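Local atomic coordinates of MATE family efflux transporter (Vibrio cholerae, PDB entry 6IDP), a protein that probably exports multiple drugs out of the bacterial cell, changing conformation in a proton-dependent way. Residues L309-Q321 with L360-V372. Residues are numbered along the deposited sequence; the frame is centred on the assembly and turned at random.
Sequences LVRIACQFVLGFQ and LGALGICMLMVSV. With OLC ((2R)-2,3-dihydroxypropyl (9Z)-octadec-9-enoate), chain P; OLC ((2R)-2,3-dihydroxypropyl (9Z)-octadec-9-enoate), chain G; OLC ((2R)-2,3-dihydroxypropyl (9Z)-octadec-9-enoate), chain F.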
# COMPACT_ATOMS: atom_id res chain seq x y z
N LEU A 309 -1.18 0.53 22.81
CA LEU A 309 -0.39 0.79 21.61
C LEU A 309 -1.23 1.42 20.49
O LEU A 309 -0.75 2.30 19.76
CB LEU A 309 0.26 -0.50 21.11
CG LEU A 309 1.15 -0.39 19.87
CD1 LEU A 309 2.30 0.58 20.10
CD2 LEU A 309 1.68 -1.77 19.47
N VAL A 310 -2.47 0.97 20.35
CA VAL A 310 -3.36 1.51 19.32
C VAL A 310 -3.69 2.97 19.61
O VAL A 310 -3.69 3.81 18.71
CB VAL A 310 -4.65 0.68 19.20
CG1 VAL A 310 -5.69 1.40 18.35
CG2 VAL A 310 -4.34 -0.69 18.60
N ARG A 311 -3.97 3.27 20.88
CA ARG A 311 -4.27 4.64 21.27
C ARG A 311 -3.05 5.54 21.09
O ARG A 311 -3.19 6.69 20.67
CB ARG A 311 -4.77 4.69 22.71
CG ARG A 311 -6.22 4.24 22.86
CD ARG A 311 -6.64 4.11 24.32
NE ARG A 311 -8.07 3.87 24.45
CZ ARG A 311 -8.97 4.81 24.71
NH1 ARG A 311 -8.59 6.06 24.89
NH2 ARG A 311 -10.25 4.49 24.81
N ILE A 312 -1.87 5.02 21.40
CA ILE A 312 -0.62 5.74 21.15
C ILE A 312 -0.49 6.05 19.66
O ILE A 312 -0.19 7.18 19.28
CB ILE A 312 0.61 4.93 21.62
CG1 ILE A 312 0.64 4.84 23.14
CG2 ILE A 312 1.89 5.56 21.11
CD1 ILE A 312 1.78 3.99 23.68
N ALA A 313 -0.73 5.04 18.83
CA ALA A 313 -0.68 5.20 17.38
C ALA A 313 -1.68 6.25 16.89
O ALA A 313 -1.35 7.06 16.02
CB ALA A 313 -0.94 3.87 16.70
N CYS A 314 -2.89 6.21 17.44
CA CYS A 314 -3.92 7.17 17.04
C CYS A 314 -3.56 8.58 17.46
O CYS A 314 -3.82 9.54 16.72
CB CYS A 314 -5.28 6.77 17.63
SG CYS A 314 -6.05 5.34 16.84
N GLN A 315 -2.96 8.72 18.64
CA GLN A 315 -2.53 10.03 19.12
C GLN A 315 -1.49 10.64 18.19
O GLN A 315 -1.57 11.82 17.85
CB GLN A 315 -1.96 9.93 20.54
CG GLN A 315 -3.00 9.68 21.61
CD GLN A 315 -2.39 9.38 22.95
OE1 GLN A 315 -1.30 9.86 23.27
NE2 GLN A 315 -3.08 8.58 23.75
N PHE A 316 -0.51 9.84 17.79
CA PHE A 316 0.52 10.32 16.88
C PHE A 316 -0.09 10.78 15.56
O PHE A 316 0.18 11.88 15.09
CB PHE A 316 1.58 9.25 16.61
CG PHE A 316 2.53 9.61 15.51
CD1 PHE A 316 3.60 10.47 15.74
CD2 PHE A 316 2.35 9.11 14.23
CE1 PHE A 316 4.47 10.81 14.72
CE2 PHE A 316 3.22 9.45 13.20
CZ PHE A 316 4.28 10.30 13.45
N VAL A 317 -0.92 9.93 14.96
CA VAL A 317 -1.53 10.22 13.67
C VAL A 317 -2.32 11.53 13.68
O VAL A 317 -2.15 12.37 12.81
CB VAL A 317 -2.46 9.08 13.22
CG1 VAL A 317 -3.31 9.51 12.03
CG2 VAL A 317 -1.64 7.84 12.87
N LEU A 318 -3.18 11.70 14.69
CA LEU A 318 -3.96 12.92 14.82
C LEU A 318 -3.08 14.15 15.00
O LEU A 318 -3.28 15.17 14.34
CB LEU A 318 -4.93 12.80 16.00
CG LEU A 318 -6.06 11.80 15.77
CD1 LEU A 318 -6.97 11.73 16.98
CD2 LEU A 318 -6.83 12.18 14.52
N GLY A 319 -2.09 14.05 15.88
CA GLY A 319 -1.19 15.15 16.14
C GLY A 319 -0.30 15.49 14.95
O GLY A 319 -0.16 16.66 14.58
N PHE A 320 0.29 14.47 14.36
CA PHE A 320 1.24 14.63 13.26
C PHE A 320 0.57 15.22 12.01
O PHE A 320 1.11 16.12 11.37
CB PHE A 320 1.89 13.28 12.94
CG PHE A 320 2.98 13.35 11.91
CD1 PHE A 320 4.19 13.98 12.19
CD2 PHE A 320 2.82 12.74 10.68
CE1 PHE A 320 5.20 14.02 11.25
CE2 PHE A 320 3.83 12.78 9.73
CZ PHE A 320 5.02 13.43 10.01
N GLN A 321 -0.61 14.71 11.66
CA GLN A 321 -1.32 15.22 10.49
C GLN A 321 -1.91 16.61 10.74
O GLN A 321 -2.16 17.35 9.80
CB GLN A 321 -2.43 14.25 10.07
CG GLN A 321 -1.95 12.83 9.73
CD GLN A 321 -0.90 12.80 8.64
OE1 GLN A 321 -0.95 13.56 7.68
NE2 GLN A 321 0.08 11.91 8.80
N LEU A 360 -6.83 14.70 6.90
CA LEU A 360 -5.96 13.54 6.68
C LEU A 360 -5.63 12.81 7.99
O LEU A 360 -5.23 11.65 7.97
CB LEU A 360 -4.67 13.96 5.97
CG LEU A 360 -4.86 14.51 4.55
CD1 LEU A 360 -3.52 14.75 3.86
CD2 LEU A 360 -5.74 13.60 3.70
N GLY A 361 -5.82 13.48 9.12
CA GLY A 361 -5.67 12.84 10.41
C GLY A 361 -6.76 11.80 10.59
O GLY A 361 -6.50 10.67 11.01
N ALA A 362 -7.99 12.19 10.27
CA ALA A 362 -9.14 11.30 10.36
C ALA A 362 -9.04 10.16 9.34
O ALA A 362 -9.43 9.03 9.63
CB ALA A 362 -10.42 12.08 10.16
N LEU A 363 -8.53 10.46 8.15
CA LEU A 363 -8.34 9.44 7.13
C LEU A 363 -7.26 8.46 7.58
O LEU A 363 -7.39 7.25 7.38
CB LEU A 363 -7.97 10.06 5.78
CG LEU A 363 -7.75 9.10 4.61
CD1 LEU A 363 -8.96 8.20 4.39
CD2 LEU A 363 -7.43 9.88 3.33
N GLY A 364 -6.21 8.99 8.18
CA GLY A 364 -5.14 8.18 8.74
C GLY A 364 -5.66 7.22 9.80
O GLY A 364 -5.19 6.08 9.88
N ILE A 365 -6.61 7.67 10.60
CA ILE A 365 -7.24 6.82 11.61
C ILE A 365 -7.96 5.65 10.94
O ILE A 365 -7.86 4.51 11.39
CB ILE A 365 -8.24 7.60 12.49
CG1 ILE A 365 -7.51 8.62 13.37
CG2 ILE A 365 -9.07 6.65 13.34
CD1 ILE A 365 -6.54 7.98 14.36
N CYS A 366 -8.67 5.96 9.87
CA CYS A 366 -9.39 4.96 9.10
C CYS A 366 -8.43 3.91 8.53
O CYS A 366 -8.71 2.71 8.59
CB CYS A 366 -10.18 5.62 7.97
SG CYS A 366 -11.29 4.50 7.08
N MET A 367 -7.31 4.38 7.99
CA MET A 367 -6.26 3.49 7.50
C MET A 367 -5.72 2.62 8.62
O MET A 367 -5.47 1.43 8.44
CB MET A 367 -5.13 4.30 6.87
CG MET A 367 -5.52 5.08 5.63
SD MET A 367 -4.28 6.31 5.15
CE MET A 367 -2.85 5.26 4.88
N LEU A 368 -5.54 3.24 9.78
CA LEU A 368 -4.98 2.56 10.95
C LEU A 368 -5.91 1.47 11.45
O LEU A 368 -5.49 0.36 11.74
CB LEU A 368 -4.71 3.58 12.06
CG LEU A 368 -3.38 3.49 12.82
CD1 LEU A 368 -2.21 3.66 11.86
CD2 LEU A 368 -3.34 4.55 13.91
N MET A 369 -7.20 1.80 11.53
CA MET A 369 -8.20 0.87 12.03
C MET A 369 -8.35 -0.35 11.12
O MET A 369 -8.59 -1.46 11.61
CB MET A 369 -9.54 1.58 12.21
CG MET A 369 -9.53 2.65 13.29
SD MET A 369 -9.12 2.02 14.93
CE MET A 369 -7.40 2.49 15.10
N VAL A 370 -8.21 -0.15 9.81
CA VAL A 370 -8.26 -1.26 8.86
C VAL A 370 -7.13 -2.25 9.14
O VAL A 370 -7.36 -3.46 9.25
CB VAL A 370 -8.16 -0.78 7.40
CG1 VAL A 370 -7.87 -1.96 6.46
CG2 VAL A 370 -9.45 -0.08 6.98
N SER A 371 -5.91 -1.73 9.26
CA SER A 371 -4.74 -2.57 9.50
C SER A 371 -4.80 -3.25 10.86
O SER A 371 -4.33 -4.38 11.02
CB SER A 371 -3.46 -1.75 9.37
OG SER A 371 -3.35 -0.81 10.42
N VAL A 372 -5.37 -2.56 11.85
CA VAL A 372 -5.50 -3.11 13.19
C VAL A 372 -6.54 -4.24 13.22
O VAL A 372 -6.31 -5.28 13.83
CB VAL A 372 -5.88 -2.02 14.22
CG1 VAL A 372 -6.40 -2.64 15.51
CG2 VAL A 372 -4.69 -1.11 14.50
C18 OLC P . 8.45 7.61 12.10
C10 OLC P . 5.96 8.61 18.98
C9 OLC P . 6.70 9.12 19.99
C17 OLC P . 7.39 8.49 12.73
C11 OLC P . 6.03 7.13 18.64
C8 OLC P . 7.62 8.23 20.81
C16 OLC P . 7.12 8.03 14.14
C12 OLC P . 4.90 6.75 17.71
C7 OLC P . 8.67 9.08 21.50
C15 OLC P . 6.20 6.83 14.13
C13 OLC P . 5.16 7.29 16.32
C6 OLC P . 8.34 9.24 22.97
C14 OLC P . 6.02 6.32 15.54
C5 OLC P . 8.63 7.95 23.71
C18 OLC G . -10.95 12.00 13.92
C10 OLC G . -7.46 7.65 20.86
C9 OLC G . -7.00 7.99 22.08
C17 OLC G . -11.88 10.83 14.17
C11 OLC G . -8.73 8.29 20.34
C16 OLC G . -11.11 9.68 14.77
C12 OLC G . -8.86 8.07 18.84
C15 OLC G . -11.03 9.83 16.28
C13 OLC G . -10.08 8.81 18.34
C14 OLC G . -10.15 8.73 16.83
C18 OLC F . -5.54 15.91 12.24
C10 OLC F . -4.86 16.58 18.07
C9 OLC F . -4.28 15.69 18.90
C17 OLC F . -6.50 17.03 12.56
C11 OLC F . -6.35 16.52 17.77
C8 OLC F . -5.08 14.60 19.57
C16 OLC F . -7.73 16.48 13.23
C12 OLC F . -6.75 17.72 16.93
C15 OLC F . -8.62 17.62 13.67
C13 OLC F . -7.91 17.34 16.02
C14 OLC F . -7.99 18.31 14.86
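Val317 has a chi1 of 168°, which turns CG1 away from its own backbone N and sets it among Gly361, Gly364, Ile365 and Leu368, a knob-into-hole fit. There CG1 lies 3.5 Å from Gly361 O, and because Gly364 has no side chain, CG1 can settle against its backbone. The Val317 and Leu368 side chains run past each other in opposite directions, with Val317 CG2 meeting Leu368 CD2 at 3.8 Å. That same CD2 also packs on Ala313 CB, 3.7 Å away. Bends at chi2 (-60°) and chi3 of Met369 bring its CE to Cys314 SG at 3.6 Å and to Val310 CG1. Ile365 CD1, from one helical turn nearer the start of the helix, touches the same sulfur from another direction, giving the thiol two apolar contacts. Leu318 crosses Ile365 at about a right angle, CD2 against CG1 at 3.8 Å. The helices come closest in CA terms at Leu318 and Gly361, 4.7 Å apart, where Gln321 CB rests on Gly361 CA at 3.5 Å. Two monoolein chains lie along one side of the seam: one ends beside Gly361 CA, and the other passes Cys314 CB and Ile365 CG2. This near-antiparallel pair (153°), the segment axes approaching to 8.3 Å, belongs to the second MatE region of the transporter, with helix 379-435 touching Val310 and Met369 through Tyr429 and helix 281-299 packing against Leu309, Phe316 and Gln321.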